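Local coordinates for protein exodeoxyribonuclease III (Archaeoglobus fulgidus, PDB 2VOA) that cleaves DNA at abasic sites as an AP endonuclease of the exonuclease III family, probably using magnesium or manganese ions, at residues S11-L16 with N40-E45; C32-K37 with N64-A69; A97-I102 with R138-W143; L182-V187 with L221-L226. The protein carries 1 engineered substitution. All blocks are in the same frame, centred on the assembly; numbering follows the deposited sequence. Where two conformers were deposited one is given.

Contacts 1 and 2, with centres 9 Å apart, lie together at the DNA-binding end, contact 1 between loops and contact 2 in one sheet: Ser11 N lies 2.7 Å from Glu35 O and Ile12 N 2.9 Å from Thr36 O. Contact 1 grips the DNA backbone, and contact 2 holds Glu35, a predicted magnesium ligand. Contacts 3 and 4, centres 10 Å apart, share the other sheet, where Trp143 O and Leu221 N lie 2.7 Å apart. Between the two pairs, Cys32 SG of contact 2 packs 3.7 Å from Val101 CG1 of contact 3. Contact 4 is farthest from contact 1, with centres 30 Å apart, and about 17 Å from the nearest atom of the DNA.

Contact 1: S11-L16 with N40-E45; sequences SIRSRL and NRKFPE. With nucleotides of chain C.
With CG1 of Ile12 anti to the backbone N (chi1 -173°), its CG2 lies between the backbone N and the carbonyl carbon and reaches Pro44 CD at 3.8 Å. The same methyl touches Phe43 CE1 at 4.0 Å, the two side chains crossing at about a right angle. Leu16 crosses the proline ring obliquely, CD1 lying 3.8 Å from Pro44 CB and CD2 near CG, so two aliphatic side chains share the residue at the centre of an inverse gamma turn. Arg13 NH1 lies 3.9 Å from Lys42 CD, a guanidinium nitrogen resting on the methylene chain of a lysine, with NH1 and the like-charged NZ held apart.

The remaining side chains of 11-16 serve the DNA of chain C. Ser11 OG and Ser14 OG each donate to OP1 of DG4, both at 2.7 Å. Arg15 presents its guanidinium edge to DG3: NH1 bonds OP1 at 3.0 Å (165° at the hydrogen), and NH2 bonds O5' at 3.1 Å. Carbonyls of Val9, Asn10 and Lys244 accept further bonds from this guanidinium and fix its rotation. Two hydroxyls thus converge on one phosphate oxygen while Arg15 holds the preceding phosphate of the bound strand.

The two loops lead into helices 16-26 and 45-49. Phe48 of helix 45-49 touches both Ile12 and Leu16, while the Phe43 ring stacks on Phe57 of strand 54-60.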
# COMPACT_ATOMS: atom_id res chain seq x y z
N SER A 11 8.07 10.05 -1.47
CA SER A 11 8.51 8.98 -0.55
C SER A 11 9.25 7.86 -1.29
O SER A 11 8.64 7.00 -1.98
CB SER A 11 7.39 8.38 0.33
OG SER A 11 7.95 7.46 1.28
N ILE A 12 10.57 7.87 -1.15
CA ILE A 12 11.39 6.90 -1.88
C ILE A 12 11.03 5.46 -1.48
O ILE A 12 10.97 4.57 -2.34
CB ILE A 12 12.92 7.19 -1.79
CG1 ILE A 12 13.74 6.27 -2.71
CG2 ILE A 12 13.41 7.14 -0.35
CD1 ILE A 12 13.30 6.25 -4.18
N ARG A 13 10.76 5.24 -0.20
CA ARG A 13 10.45 3.88 0.29
C ARG A 13 9.13 3.35 -0.28
O ARG A 13 8.91 2.13 -0.35
CB ARG A 13 10.46 3.83 1.81
CG ARG A 13 11.84 3.86 2.44
CD ARG A 13 11.72 4.00 3.96
NE ARG A 13 11.00 5.25 4.25
CZ ARG A 13 10.65 5.69 5.45
NH1 ARG A 13 10.94 5.01 6.58
NH2 ARG A 13 9.99 6.84 5.52
N SER A 14 8.26 4.27 -0.71
CA SER A 14 7.00 3.92 -1.37
C SER A 14 7.06 4.01 -2.90
O SER A 14 6.03 3.85 -3.56
CB SER A 14 5.86 4.79 -0.84
OG SER A 14 5.51 4.40 0.47
N ARG A 15 8.25 4.25 -3.47
CA ARG A 15 8.39 4.46 -4.92
C ARG A 15 9.53 3.68 -5.59
O ARG A 15 9.83 3.89 -6.78
CB ARG A 15 8.53 5.97 -5.24
CG ARG A 15 7.81 6.43 -6.54
CD ARG A 15 6.28 6.26 -6.42
NE ARG A 15 5.76 7.07 -5.31
CZ ARG A 15 4.57 6.92 -4.75
NH1 ARG A 15 3.73 6.00 -5.18
NH2 ARG A 15 4.23 7.72 -3.73
N LEU A 16 10.16 2.77 -4.85
CA LEU A 16 11.24 1.94 -5.43
C LEU A 16 10.75 1.11 -6.61
O LEU A 16 11.51 0.85 -7.56
CB LEU A 16 11.89 1.04 -4.37
CG LEU A 16 12.69 1.75 -3.27
CD1 LEU A 16 13.09 0.77 -2.18
CD2 LEU A 16 13.94 2.47 -3.83
N ASN A 40 18.09 9.65 6.99
CA ASN A 40 19.30 9.05 6.40
C ASN A 40 19.52 7.57 6.76
O ASN A 40 19.78 6.76 5.88
CB ASN A 40 20.55 9.87 6.72
CG ASN A 40 20.48 11.28 6.17
OD1 ASN A 40 19.68 11.57 5.28
ND2 ASN A 40 21.32 12.17 6.70
N ARG A 41 19.40 7.23 8.05
CA ARG A 41 19.65 5.85 8.50
C ARG A 41 18.66 4.80 7.95
O ARG A 41 18.89 3.59 8.08
CB ARG A 41 19.70 5.80 10.03
CG ARG A 41 18.40 6.11 10.71
CD ARG A 41 18.51 5.92 12.22
NE ARG A 41 17.22 6.08 12.87
CZ ARG A 41 16.40 5.08 13.19
NH1 ARG A 41 16.74 3.82 12.91
NH2 ARG A 41 15.25 5.33 13.78
N LYS A 42 17.55 5.26 7.36
CA LYS A 42 16.55 4.38 6.75
C LYS A 42 16.47 4.55 5.22
O LYS A 42 15.61 3.96 4.55
CB LYS A 42 15.17 4.61 7.37
CG LYS A 42 15.06 4.27 8.84
CD LYS A 42 13.62 4.32 9.31
CE LYS A 42 13.52 3.93 10.78
NZ LYS A 42 12.11 3.74 11.25
N PHE A 43 17.37 5.34 4.65
CA PHE A 43 17.35 5.49 3.19
C PHE A 43 17.68 4.13 2.56
O PHE A 43 18.63 3.47 2.98
CB PHE A 43 18.30 6.58 2.69
CG PHE A 43 18.15 6.88 1.23
CD1 PHE A 43 17.37 7.97 0.80
CD2 PHE A 43 18.75 6.06 0.27
CE1 PHE A 43 17.22 8.24 -0.55
CE2 PHE A 43 18.60 6.32 -1.07
CZ PHE A 43 17.83 7.40 -1.48
N PRO A 44 16.88 3.69 1.57
CA PRO A 44 17.11 2.37 0.93
C PRO A 44 18.30 2.36 -0.08
O PRO A 44 18.10 2.17 -1.29
CB PRO A 44 15.77 2.11 0.22
CG PRO A 44 15.29 3.52 -0.19
CD PRO A 44 15.70 4.39 0.99
N GLU A 45 19.52 2.53 0.41
CA GLU A 45 20.67 2.64 -0.50
C GLU A 45 21.03 1.36 -1.24
O GLU A 45 21.50 1.42 -2.39
CB GLU A 45 21.91 3.29 0.15
CG GLU A 45 22.34 2.77 1.47
CD GLU A 45 23.84 2.97 1.69
OE1 GLU A 45 24.45 2.10 2.31
OE2 GLU A 45 24.40 3.99 1.20
P DG C 3 0.85 6.36 -2.37
OP1 DG C 3 1.09 6.20 -3.82
OP2 DG C 3 0.24 5.24 -1.58
O5' DG C 3 2.21 6.74 -1.63
C5' DG C 3 2.35 6.80 -0.22
C4' DG C 3 3.06 8.10 0.09
O4' DG C 3 2.18 9.22 -0.19
C3' DG C 3 3.47 8.26 1.54
O3' DG C 3 4.72 7.66 1.74
C2' DG C 3 3.54 9.78 1.64
C1' DG C 3 2.27 10.13 0.89
N9 DG C 3 1.03 10.12 1.68
C8 DG C 3 -0.03 9.25 1.56
N7 DG C 3 -1.01 9.48 2.39
C5 DG C 3 -0.59 10.58 3.12
C6 DG C 3 -1.26 11.29 4.16
O6 DG C 3 -2.38 11.06 4.64
N1 DG C 3 -0.48 12.35 4.64
C2 DG C 3 0.76 12.69 4.15
N2 DG C 3 1.37 13.73 4.73
N3 DG C 3 1.40 12.02 3.17
C4 DG C 3 0.66 10.99 2.69
P DG C 4 4.97 6.58 2.90
OP1 DG C 4 6.23 5.89 2.57
OP2 DG C 4 3.72 5.80 3.11
O5' DG C 4 5.21 7.47 4.21
C5' DG C 4 6.26 8.45 4.22
C4' DG C 4 5.94 9.58 5.19
O4' DG C 4 4.75 10.25 4.76
C3' DG C 4 5.65 9.16 6.63
O3' DG C 4 6.87 9.00 7.32
C2' DG C 4 4.88 10.38 7.13
C1' DG C 4 4.01 10.69 5.90
N9 DG C 4 2.68 10.06 5.94
C8 DG C 4 2.22 9.00 5.18
N7 DG C 4 0.98 8.68 5.44
C5 DG C 4 0.57 9.56 6.45
C6 DG C 4 -0.66 9.70 7.16
O6 DG C 4 -1.71 9.04 7.03
N1 DG C 4 -0.63 10.73 8.12
C2 DG C 4 0.47 11.54 8.35
N2 DG C 4 0.34 12.49 9.31
N3 DG C 4 1.62 11.41 7.70
C4 DG C 4 1.61 10.42 6.76

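Contact 2: C32-K37 with N64-A69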
# COMPACT_ATOMS: atom_id res chain seq x y z
N CYS A 32 18.58 13.23 -9.83
CA CYS A 32 18.25 14.00 -8.61
C CYS A 32 16.84 13.65 -8.14
O CYS A 32 15.92 13.63 -8.95
CB CYS A 32 18.34 15.50 -8.85
SG CYS A 32 20.01 15.98 -9.27
N MET A 33 16.67 13.41 -6.85
CA MET A 33 15.34 13.09 -6.34
C MET A 33 14.95 14.05 -5.23
O MET A 33 15.81 14.50 -4.47
CB MET A 33 15.33 11.66 -5.78
CG MET A 33 15.49 10.59 -6.83
SD MET A 33 15.94 8.99 -6.12
CE MET A 33 17.74 9.13 -6.11
N GLN A 34 13.65 14.37 -5.14
CA GLN A 34 13.12 15.19 -4.04
C GLN A 34 11.96 14.51 -3.36
O GLN A 34 11.32 13.61 -3.94
CB GLN A 34 12.68 16.55 -4.56
CG GLN A 34 13.75 17.27 -5.40
CD GLN A 34 13.76 16.78 -6.80
OE1 GLN A 34 12.71 16.40 -7.35
NE2 GLN A 34 14.94 16.74 -7.39
N GLU A 35 11.63 15.01 -2.17
CA GLU A 35 10.60 14.40 -1.31
C GLU A 35 10.80 12.90 -1.12
O GLU A 35 9.88 12.09 -1.28
CB GLU A 35 9.18 14.78 -1.78
CG GLU A 35 8.86 16.20 -1.39
CD GLU A 35 7.38 16.52 -1.41
OE1 GLU A 35 6.85 16.81 -2.50
OE2 GLU A 35 6.76 16.56 -0.31
N THR A 36 12.04 12.53 -0.80
CA THR A 36 12.38 11.16 -0.40
C THR A 36 11.68 10.74 0.90
O THR A 36 11.42 9.54 1.12
CB THR A 36 13.91 10.95 -0.26
OG1 THR A 36 14.42 11.87 0.71
CG2 THR A 36 14.62 11.22 -1.59
N LYS A 37 11.42 11.72 1.76
CA LYS A 37 10.64 11.53 2.99
C LYS A 37 11.18 10.38 3.85
O LYS A 37 10.44 9.44 4.29
CB LYS A 37 9.15 11.34 2.66
CG LYS A 37 8.50 12.56 2.03
CD LYS A 37 7.06 12.28 1.65
CE LYS A 37 6.49 13.53 1.00
NZ LYS A 37 5.09 13.35 0.56
N ASN A 64 10.09 16.28 3.39
CA ASN A 64 11.20 16.80 2.59
C ASN A 64 12.13 15.68 2.16
O ASN A 64 11.64 14.58 1.86
CB ASN A 64 11.94 17.90 3.37
CG ASN A 64 11.00 19.00 3.82
OD1 ASN A 64 10.03 19.33 3.12
ND2 ASN A 64 11.30 19.60 4.97
N GLY A 65 13.45 15.94 2.11
CA GLY A 65 14.42 14.87 1.81
C GLY A 65 14.83 14.94 0.33
O GLY A 65 13.98 15.04 -0.57
N VAL A 66 16.13 14.90 0.09
CA VAL A 66 16.68 14.97 -1.27
C VAL A 66 17.79 13.91 -1.41
O VAL A 66 18.40 13.51 -0.43
CB VAL A 66 17.28 16.38 -1.57
CG1 VAL A 66 16.17 17.43 -1.77
CG2 VAL A 66 18.28 16.84 -0.48
N ALA A 67 18.03 13.44 -2.63
CA ALA A 67 19.06 12.42 -2.87
C ALA A 67 19.54 12.60 -4.30
O ALA A 67 18.84 13.22 -5.12
CB ALA A 67 18.48 11.02 -2.65
N ILE A 68 20.76 12.11 -4.59
CA ILE A 68 21.23 12.04 -5.98
C ILE A 68 21.80 10.64 -6.19
O ILE A 68 22.66 10.18 -5.42
CB ILE A 68 22.33 13.08 -6.30
CG1 ILE A 68 21.92 14.49 -5.86
CG2 ILE A 68 22.73 13.00 -7.83
CD1 ILE A 68 23.14 15.45 -5.79
N ALA A 69 21.27 9.95 -7.21
CA ALA A 69 21.82 8.66 -7.67
C ALA A 69 22.69 8.89 -8.91
O ALA A 69 22.38 9.75 -9.76
CB ALA A 69 20.69 7.68 -7.96
O HOH W 1 7.49 16.80 2.40
O HOH W 2 16.97 11.42 1.21
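Met33 and Ala67 form the hydrogen-bonded pair of an antiparallel ladder in one of the two sheets of this DNase I-like fold. Met33 N donates to Ala67 O at 2.8 Å, and Ala67 N returns a bond to Met33 O at 3.1 Å. Past Gln34 segment 32-37 leaves the strand, yet two more bonds hold it to residues 64-65. Thr36 N reaches Gly65 O at 3.2 Å from 55° above the carbonyl plane, while Lys37 N meets Asn64 O in that carbonyl's plane at 2.9 Å.

Thr36 OG1 lies against the backbone of Gly65, 3.1 Å from its C, where a side chain on residue 65 would clash; Thr36 CG2 meets Ala67 CB, and a water joins Thr36 OG1 to Val66 O. An alanine in place of Thr36 would probably leave that water without its hydroxyl partner and open a gap beside the Ala67 methyl. On the same face as Ala67, the bend at chi3 of Met33 (-89°) carries CE to 3.8 Å from Ala69 CB.

Farther out, Asn103 of the other sheet bonds both Met33 O and Gln34 NE2, tying the two sheets together. Asn64 ND2 is held by Asp89, and Lys37 NZ by Asn10. Glu35, predicted to bind magnesium, receives a bond from Asn8 on OE1. Its OE2 accepts a bond from a water at 2.8 Å, and that water's oxygen accepts one from Asn64 N at 2.8 Å.

Contact 3: A97-I102 with R138-W143; sequences AGIDVI and RSFAVW
Residues 100-102 run parallel to 141-143, the strands 12° apart. Asp100 N donates to Phe140 O (3.2 Å), Val142 N to Asp100 O (2.9 Å) and Ile102 N to Val142 O (2.8 Å). Ile99 reaches across with two branches. Its CD1 lies 3.9 Å from Phe140 CB and also touches ring atom CD1, while the approach of CG2 to Val142 CG1 is less certain, Val142 having been modelled in two conformers. An alanine in place of Ile99 would probably open a gap beside Phe140 CB, and perhaps another beside the Val142 methyl.

Strands 99-105 and 141-144 are the neighbouring strands of a beta-alpha-beta crossover whose helix, 115-134, packs Leu127 and Leu131 on Trp143. On the sheet face shared by Asp100 and Ala141 the two CB atoms sit 3.8 Å apart. The Asp100 carboxylate turns to a salt bridge with Arg93, and OD1 also accepts a bond from a water that donates to Ser139 OG. A second water donates to the carbonyls of Gly98 and Phe140. Ile102 O lies in the indole plane of Trp143, at its edge, 3.6 Å from Trp143 CD1; the indole NE1 is bonded to Thr104 OG1.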
# COMPACT_ATOMS: atom_id res chain seq x y z
N ALA A 97 30.89 12.98 -11.84
CA ALA A 97 31.39 12.82 -13.22
C ALA A 97 31.77 14.19 -13.82
O ALA A 97 31.46 14.49 -14.97
CB ALA A 97 30.32 12.13 -14.08
N GLY A 98 32.41 15.03 -13.02
CA GLY A 98 32.88 16.33 -13.49
C GLY A 98 31.83 17.43 -13.51
O GLY A 98 32.17 18.56 -13.85
N ILE A 99 30.59 17.12 -13.14
CA ILE A 99 29.46 18.09 -13.15
C ILE A 99 29.16 18.58 -11.73
O ILE A 99 29.00 17.76 -10.82
CB ILE A 99 28.13 17.45 -13.72
CG1 ILE A 99 28.41 16.67 -15.03
CG2 ILE A 99 27.04 18.53 -13.94
CD1 ILE A 99 28.89 17.60 -16.17
N ASP A 100 29.09 19.89 -11.53
CA ASP A 100 28.69 20.45 -10.22
C ASP A 100 27.17 20.36 -10.18
O ASP A 100 26.49 21.05 -10.96
CB ASP A 100 29.14 21.90 -10.13
CG ASP A 100 28.78 22.58 -8.80
OD1 ASP A 100 28.95 23.82 -8.73
OD2 ASP A 100 28.29 21.93 -7.85
N VAL A 101 26.64 19.50 -9.32
CA VAL A 101 25.19 19.24 -9.27
C VAL A 101 24.58 19.79 -8.00
O VAL A 101 25.02 19.44 -6.90
CB VAL A 101 24.87 17.72 -9.32
CG1 VAL A 101 23.34 17.48 -9.27
CG2 VAL A 101 25.44 17.10 -10.61
N ILE A 102 23.57 20.64 -8.16
CA ILE A 102 22.86 21.21 -6.99
C ILE A 102 21.39 20.79 -7.09
O ILE A 102 20.71 21.16 -8.03
CB ILE A 102 22.94 22.76 -6.94
CG1 ILE A 102 24.37 23.27 -7.17
CG2 ILE A 102 22.36 23.27 -5.62
CD1 ILE A 102 24.64 23.83 -8.58
N ARG A 138 31.29 29.56 -16.05
CA ARG A 138 32.13 29.10 -17.15
C ARG A 138 32.46 27.61 -17.05
O ARG A 138 33.22 27.08 -17.89
CB ARG A 138 33.44 29.90 -17.21
CG ARG A 138 33.25 31.40 -17.29
CD ARG A 138 34.39 32.05 -18.07
NE ARG A 138 34.02 32.23 -19.48
CZ ARG A 138 34.87 32.21 -20.50
NH1 ARG A 138 36.18 32.00 -20.33
NH2 ARG A 138 34.40 32.39 -21.74
N SER A 139 31.94 26.95 -16.01
CA SER A 139 32.07 25.49 -15.85
C SER A 139 30.73 24.82 -16.14
O SER A 139 29.71 25.49 -16.28
CB SER A 139 32.49 25.12 -14.42
OG SER A 139 31.40 25.19 -13.48
N PHE A 140 30.76 23.49 -16.23
CA PHE A 140 29.53 22.70 -16.29
C PHE A 140 28.91 22.53 -14.90
O PHE A 140 29.49 21.87 -14.03
CB PHE A 140 29.78 21.30 -16.85
CG PHE A 140 30.18 21.26 -18.30
CD1 PHE A 140 30.62 20.03 -18.83
CD2 PHE A 140 30.11 22.37 -19.13
CE1 PHE A 140 30.99 19.93 -20.19
CE2 PHE A 140 30.49 22.28 -20.50
CZ PHE A 140 30.94 21.05 -21.02
N ALA A 141 27.74 23.11 -14.71
CA ALA A 141 26.96 22.92 -13.51
C ALA A 141 25.48 22.79 -13.86
O ALA A 141 25.02 23.38 -14.86
CB ALA A 141 27.16 24.07 -12.51
N VAL A 142 24.78 22.00 -13.07
CA VAL A 142 23.33 21.83 -13.21
C VAL A 142 22.69 22.07 -11.84
O VAL A 142 23.11 21.47 -10.84
CB VAL A 142 22.92 20.42 -13.78
CG1 VAL A 142 23.66 20.10 -15.06
CG2 VAL A 142 23.11 19.28 -12.77
N TRP A 143 21.69 22.94 -11.81
CA TRP A 143 20.84 23.13 -10.65
C TRP A 143 19.54 22.50 -11.10
O TRP A 143 18.95 22.89 -12.12
CB TRP A 143 20.73 24.61 -10.31
CG TRP A 143 19.57 24.99 -9.45
CD1 TRP A 143 19.04 24.29 -8.39
CD2 TRP A 143 18.81 26.19 -9.57
NE1 TRP A 143 17.97 25.00 -7.85
CE2 TRP A 143 17.79 26.14 -8.58
CE3 TRP A 143 18.85 27.28 -10.45
CZ2 TRP A 143 16.83 27.17 -8.43
CZ3 TRP A 143 17.88 28.30 -10.31
CH2 TRP A 143 16.89 28.23 -9.30
O HOH W 3 31.93 21.38 -13.16
O HOH W 4 30.42 25.40 -10.38

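Contact 4: L182-V187 with L221-L226; sequences LGFVDV and LATPPL
Val185 and Ala222 exchange two main-chain hydrogen bonds as an antiparallel pair, Val185 N to Ala222 O at 2.8 Å and Ala222 N to Val185 O at 3.0 Å. They attach the short strand 185-186, outermost in its sheet within this chain, to strand 218-222. The polar side chains find partners outside the two segments: Asp186 makes a salt bridge to Arg216, and Thr223 OG1 bonds Ser139 O and Ala141 N at the start of strand 141-144.

Leu221 makes the largest contribution to the packing. Its CB lies 3.7 Å from Phe184 CB, the two side chains crossing at about a right angle, and its CD1 lies over the Asp186 backbone, 3.4 Å from CA. The Phe184 ring meets Trp143 and Phe137 edge-to-face. On the other face Val187 CG1 touches Ala222 CB at 4.0 Å, with Phe255 and Ala253 of strand 251-255 beyond.

Gly183, with positive phi (127°) just after helix 170-180, turns its carbonyl toward Pro224, whose CD is 3.0 Å from the oxygen. Gly183 O is buried without a polar partner; the proline facing it has no N-H to offer. On this side the pairing ends at Val185 and Ala222, while on the other it runs on to Val187 and Ile220.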
# COMPACT_ATOMS: atom_id res chain seq x y z
N LEU A 182 21.24 34.81 -13.26
CA LEU A 182 22.66 34.59 -12.96
C LEU A 182 23.37 33.90 -14.13
O LEU A 182 24.61 34.00 -14.28
CB LEU A 182 22.83 33.75 -11.70
CG LEU A 182 22.55 34.42 -10.35
CD1 LEU A 182 22.69 33.38 -9.24
CD2 LEU A 182 23.49 35.58 -10.10
N GLY A 183 22.58 33.21 -14.94
CA GLY A 183 23.10 32.55 -16.14
C GLY A 183 22.72 31.09 -16.19
O GLY A 183 23.47 30.26 -16.73
N PHE A 184 21.58 30.75 -15.61
CA PHE A 184 21.06 29.41 -15.76
C PHE A 184 20.12 29.35 -16.95
O PHE A 184 19.34 30.29 -17.19
CB PHE A 184 20.34 28.95 -14.51
CG PHE A 184 21.26 28.63 -13.38
CD1 PHE A 184 21.37 29.51 -12.29
CD2 PHE A 184 22.02 27.45 -13.39
CE1 PHE A 184 22.22 29.21 -11.23
CE2 PHE A 184 22.87 27.14 -12.32
CZ PHE A 184 22.96 28.01 -11.25
N VAL A 185 20.23 28.26 -17.72
CA VAL A 185 19.32 28.04 -18.85
C VAL A 185 18.30 26.94 -18.50
O VAL A 185 18.68 25.83 -18.12
CB VAL A 185 20.11 27.64 -20.10
CG1 VAL A 185 19.16 27.45 -21.25
CG2 VAL A 185 21.14 28.76 -20.44
N ASP A 186 17.01 27.24 -18.66
CA ASP A 186 15.93 26.28 -18.36
C ASP A 186 15.86 25.43 -19.63
O ASP A 186 15.21 25.80 -20.61
CB ASP A 186 14.62 27.05 -18.19
CG ASP A 186 13.45 26.22 -17.65
OD1 ASP A 186 13.48 24.97 -17.60
OD2 ASP A 186 12.45 26.86 -17.26
N VAL A 187 16.59 24.31 -19.63
CA VAL A 187 16.82 23.59 -20.90
C VAL A 187 15.53 23.00 -21.50
O VAL A 187 15.45 22.82 -22.72
CB VAL A 187 17.98 22.54 -20.79
CG1 VAL A 187 19.29 23.25 -20.55
CG2 VAL A 187 17.68 21.47 -19.70
N LEU A 221 18.30 23.27 -14.74
CA LEU A 221 18.91 24.54 -15.15
C LEU A 221 20.39 24.32 -15.35
O LEU A 221 21.05 23.82 -14.45
CB LEU A 221 18.68 25.62 -14.09
CG LEU A 221 17.26 26.11 -13.74
CD1 LEU A 221 16.35 26.16 -14.94
CD2 LEU A 221 16.64 25.26 -12.71
N ALA A 222 20.89 24.64 -16.53
CA ALA A 222 22.30 24.37 -16.83
C ALA A 222 23.06 25.67 -17.07
O ALA A 222 22.51 26.66 -17.60
CB ALA A 222 22.39 23.46 -18.07
N THR A 223 24.35 25.69 -16.70
CA THR A 223 25.17 26.87 -16.96
C THR A 223 25.34 27.00 -18.47
O THR A 223 25.14 26.02 -19.19
CB THR A 223 26.57 26.72 -16.32
OG1 THR A 223 27.14 25.45 -16.70
CG2 THR A 223 26.47 26.86 -14.80
N PRO A 224 25.67 28.22 -18.96
CA PRO A 224 25.72 28.39 -20.43
C PRO A 224 26.53 27.35 -21.26
O PRO A 224 25.99 26.87 -22.26
CB PRO A 224 26.22 29.83 -20.63
CG PRO A 224 25.90 30.54 -19.31
CD PRO A 224 25.94 29.47 -18.23
N PRO A 225 27.77 26.98 -20.84
CA PRO A 225 28.56 26.07 -21.67
C PRO A 225 27.96 24.66 -21.71
O PRO A 225 28.11 23.96 -22.72
CB PRO A 225 29.94 26.04 -21.00
CG PRO A 225 29.85 26.83 -19.79
CD PRO A 225 28.48 27.36 -19.60
N LEU A 226 27.30 24.25 -20.63
CA LEU A 226 26.61 22.98 -20.61
C LEU A 226 25.28 23.04 -21.38
O LEU A 226 24.96 22.13 -22.17
CB LEU A 226 26.40 22.52 -19.17
CG LEU A 226 25.72 21.15 -19.04
CD1 LEU A 226 26.53 20.07 -19.85
CD2 LEU A 226 25.56 20.74 -17.58